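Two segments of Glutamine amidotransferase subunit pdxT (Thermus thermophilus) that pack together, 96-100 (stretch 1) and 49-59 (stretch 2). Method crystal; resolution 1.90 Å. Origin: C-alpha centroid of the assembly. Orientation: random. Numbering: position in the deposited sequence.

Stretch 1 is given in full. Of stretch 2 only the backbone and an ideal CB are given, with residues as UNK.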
# COMPACT_ATOMS: atom_id res chain seq x y z
N GLU A 96 -13.13 -13.05 6.27
CA GLU A 96 -12.71 -14.00 5.25
C GLU A 96 -12.30 -13.38 3.91
O GLU A 96 -12.08 -14.11 2.94
CB GLU A 96 -13.81 -15.04 5.02
CG GLU A 96 -14.10 -15.90 6.24
CD GLU A 96 -12.83 -16.46 6.87
OE1 GLU A 96 -12.03 -17.11 6.16
OE2 GLU A 96 -12.62 -16.23 8.09
N GLN A 97 -12.18 -12.06 3.86
CA GLN A 97 -11.78 -11.41 2.62
C GLN A 97 -10.35 -11.81 2.24
O GLN A 97 -9.43 -11.69 3.05
CB GLN A 97 -11.86 -9.89 2.74
CG GLN A 97 -11.54 -9.16 1.43
CD GLN A 97 -11.84 -7.68 1.48
OE1 GLN A 97 -12.92 -7.27 1.93
NE2 GLN A 97 -10.91 -6.86 1.01
N PRO A 98 -10.16 -12.29 1.00
CA PRO A 98 -8.83 -12.70 0.53
C PRO A 98 -7.84 -11.55 0.70
O PRO A 98 -8.11 -10.43 0.25
CB PRO A 98 -9.08 -13.04 -0.94
CG PRO A 98 -10.50 -13.51 -0.94
CD PRO A 98 -11.18 -12.52 -0.03
N ARG A 99 -6.71 -11.82 1.34
CA ARG A 99 -5.70 -10.78 1.56
C ARG A 99 -4.38 -11.39 1.99
O ARG A 99 -4.33 -12.57 2.34
CB ARG A 99 -6.18 -9.82 2.65
CG ARG A 99 -6.42 -10.50 3.99
CD ARG A 99 -7.01 -9.53 4.99
NE ARG A 99 -7.21 -10.12 6.31
CZ ARG A 99 -8.20 -10.95 6.63
NH1 ARG A 99 -9.11 -11.29 5.72
NH2 ARG A 99 -8.30 -11.43 7.86
N LEU A 100 -3.32 -10.59 1.96
CA LEU A 100 -1.99 -11.05 2.37
C LEU A 100 -1.96 -11.17 3.89
O LEU A 100 -1.55 -12.19 4.44
CB LEU A 100 -0.90 -10.08 1.90
CG LEU A 100 0.52 -10.43 2.34
CD1 LEU A 100 0.91 -11.82 1.83
CD2 LEU A 100 1.49 -9.38 1.81
N UNK A 49 -10.14 -1.93 -6.16
CA UNK A 49 -11.21 -2.70 -5.53
C UNK A 49 -10.55 -3.82 -4.73
O UNK A 49 -10.18 -4.86 -5.28
CB UNK A 49 -12.19 -3.25 -6.56
N UNK A 50 -10.42 -3.61 -3.42
CA UNK A 50 -9.74 -4.58 -2.55
C UNK A 50 -10.20 -6.03 -2.58
O UNK A 50 -9.36 -6.93 -2.47
CB UNK A 50 -9.87 -4.09 -1.11
N UNK A 51 -11.49 -6.29 -2.74
CA UNK A 51 -11.94 -7.69 -2.76
C UNK A 51 -11.50 -8.40 -4.04
O UNK A 51 -11.20 -9.60 -4.02
CB UNK A 51 -13.46 -7.76 -2.63
N UNK A 52 -11.45 -7.65 -5.13
CA UNK A 52 -11.04 -8.21 -6.42
C UNK A 52 -9.52 -8.42 -6.46
O UNK A 52 -9.05 -9.49 -6.87
CB UNK A 52 -11.48 -7.29 -7.56
N UNK A 53 -8.76 -7.42 -6.04
CA UNK A 53 -7.31 -7.55 -6.02
C UNK A 53 -6.95 -8.75 -5.14
O UNK A 53 -6.10 -9.56 -5.49
CB UNK A 53 -6.65 -6.27 -5.51
N UNK A 54 -7.63 -8.87 -4.00
CA UNK A 54 -7.37 -9.98 -3.11
C UNK A 54 -7.70 -11.33 -3.74
O UNK A 54 -6.90 -12.26 -3.69
CB UNK A 54 -8.17 -9.80 -1.82
N UNK A 55 -8.88 -11.43 -4.35
CA UNK A 55 -9.30 -12.69 -4.97
C UNK A 55 -8.34 -13.15 -6.06
O UNK A 55 -7.89 -14.30 -6.05
CB UNK A 55 -10.71 -12.54 -5.56
N UNK A 56 -8.00 -12.25 -6.98
CA UNK A 56 -7.09 -12.59 -8.07
C UNK A 56 -5.67 -12.89 -7.61
O UNK A 56 -5.03 -13.81 -8.12
CB UNK A 56 -7.06 -11.45 -9.09
N UNK A 57 -5.16 -12.12 -6.64
CA UNK A 57 -3.80 -12.36 -6.15
C UNK A 57 -3.72 -13.74 -5.51
O UNK A 57 -2.69 -14.42 -5.60
CB UNK A 57 -3.38 -11.28 -5.15
N UNK A 58 -4.80 -14.16 -4.86
CA UNK A 58 -4.83 -15.47 -4.22
C UNK A 58 -4.91 -16.55 -5.30
O UNK A 58 -4.13 -17.51 -5.29
CB UNK A 58 -6.01 -15.58 -3.25
N UNK A 59 -5.84 -16.39 -6.23
CA UNK A 59 -6.03 -17.35 -7.31
C UNK A 59 -4.79 -17.59 -8.15
O UNK A 59 -4.52 -18.72 -8.56
CB UNK A 59 -7.17 -16.88 -8.22

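Position 49 immediately precedes the helix that occupies 50–59, and its ideal CB has nothing of stretch 1 within 5.5 Å. Any residue able to accept from the free amides of the first turn would suit, such as Asp, Asn, Ser, Thr or Glu. It is Glu49, which caps the helix: Glu49 OE2 accepts from the backbone N of position 51 at 3.1 Å, and Glu49 OE1 weakly from the N of position 52 at 2.8 Å.

At position 50 the CB points sideways, yet lies 3.6 Å from Gln97 NE2, the amide end of an extended side chain. A small residue fits this close approach, and one carrying an acceptor, such as Ser, Thr or Asp, could use the amide donor. Ser50 does so, with chi1 in the p well; Gln97 NE2 donates to Ser50 OG at 3.1 Å.

Position 51 also points sideways, its CB 4.4 Å from Gln97 CD, so small or medium side chains, polar or aliphatic, are plausible. Thr51 rests its methyl CG2 3.7 Å from Gln97 OE1, while its OG1 donates to Glu49 OE1 over a very short 2.4 Å. Positions 52 and 53 meet nothing of stretch 1 and leave the choice open; they are Thr52, whose OG1 also donates to Glu49 OE1, at 2.6 Å, and Ile53, whose end leads away.

Position 54 is the most restrictive. Its ideal CB would sit 2.2 Å from Pro98 O, a clash, although phi/psi of -63/-48° is ordinary helix; contact rather than backbone conformation therefore calls for glycine. With Gly54 the two backbones approach to 4.8 Å between Gly54 CA and Pro98 CA, and Gly54 CA makes a CA-H...O contact with Pro98 O at 3.5 Å.

At position 55 the CB is 4.7 Å from Pro98 CG but points sideways, so a long side chain can pass the ring. The end of Lys55 leads away, toward position 59. Positions 56 and 57 impose no demand from stretch 1; Leu56 points away, and Ala57 points toward it without reaching it.

Position 58 faces stretch 1, with its CB 4.6 Å from Pro98 CB and the carbonyl of Arg99 farther out. Aliphatic residues could cover the proline, whereas a long donor such as Lys or Arg could also seek carbonyls. Arg58 lays one guanidinium face over Pro98, CZ to CA 3.6 Å; NH2 donates weakly to Arg99 O at 3.4 Å and reaches Gln97 O through a water. Position 59, out of reach of stretch 1, is open to many residues; it is Glu59, whose OE2 forms a salt bridge with Lys55 NZ at 3.2 Å.

Stretch 2 (49-59) ESTTIGKLARE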
# COMPACT_ATOMS: atom_id res chain seq x y z
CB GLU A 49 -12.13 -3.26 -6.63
CG GLU A 49 -13.53 -3.55 -6.15
CD GLU A 49 -13.55 -4.63 -5.11
OE1 GLU A 49 -13.57 -5.82 -5.49
OE2 GLU A 49 -13.52 -4.29 -3.91
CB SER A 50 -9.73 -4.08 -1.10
OG SER A 50 -11.02 -4.12 -0.50
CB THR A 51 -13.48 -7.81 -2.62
OG1 THR A 51 -14.10 -7.53 -3.88
CG2 THR A 51 -14.00 -6.85 -1.55
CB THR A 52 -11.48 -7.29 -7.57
OG1 THR A 52 -12.91 -7.23 -7.60
CG2 THR A 52 -10.97 -7.81 -8.91
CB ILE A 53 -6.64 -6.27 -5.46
CG1 ILE A 53 -6.74 -5.16 -6.50
CG2 ILE A 53 -5.18 -6.54 -5.11
CD1 ILE A 53 -6.31 -3.79 -5.99
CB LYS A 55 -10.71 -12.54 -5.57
CG LYS A 55 -11.29 -13.85 -6.10
CD LYS A 55 -12.71 -13.67 -6.63
CE LYS A 55 -12.74 -12.96 -7.98
NZ LYS A 55 -12.08 -13.77 -9.05
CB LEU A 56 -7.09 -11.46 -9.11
CG LEU A 56 -8.45 -11.14 -9.75
CD1 LEU A 56 -8.30 -9.99 -10.74
CD2 LEU A 56 -9.00 -12.38 -10.45
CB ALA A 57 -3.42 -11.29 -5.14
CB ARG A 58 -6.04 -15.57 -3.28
CG ARG A 58 -6.23 -16.94 -2.63
CD ARG A 58 -7.15 -16.85 -1.41
NE ARG A 58 -6.52 -16.11 -0.32
CZ ARG A 58 -7.09 -15.88 0.85
NH1 ARG A 58 -8.31 -16.32 1.09
NH2 ARG A 58 -6.43 -15.21 1.79
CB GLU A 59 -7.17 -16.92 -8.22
CG GLU A 59 -8.55 -17.23 -7.68
CD GLU A 59 -9.65 -16.75 -8.60
OE1 GLU A 59 -9.41 -16.67 -9.82
OE2 GLU A 59 -10.76 -16.47 -8.10
O HOH W 1 -8.12 -14.18 3.96
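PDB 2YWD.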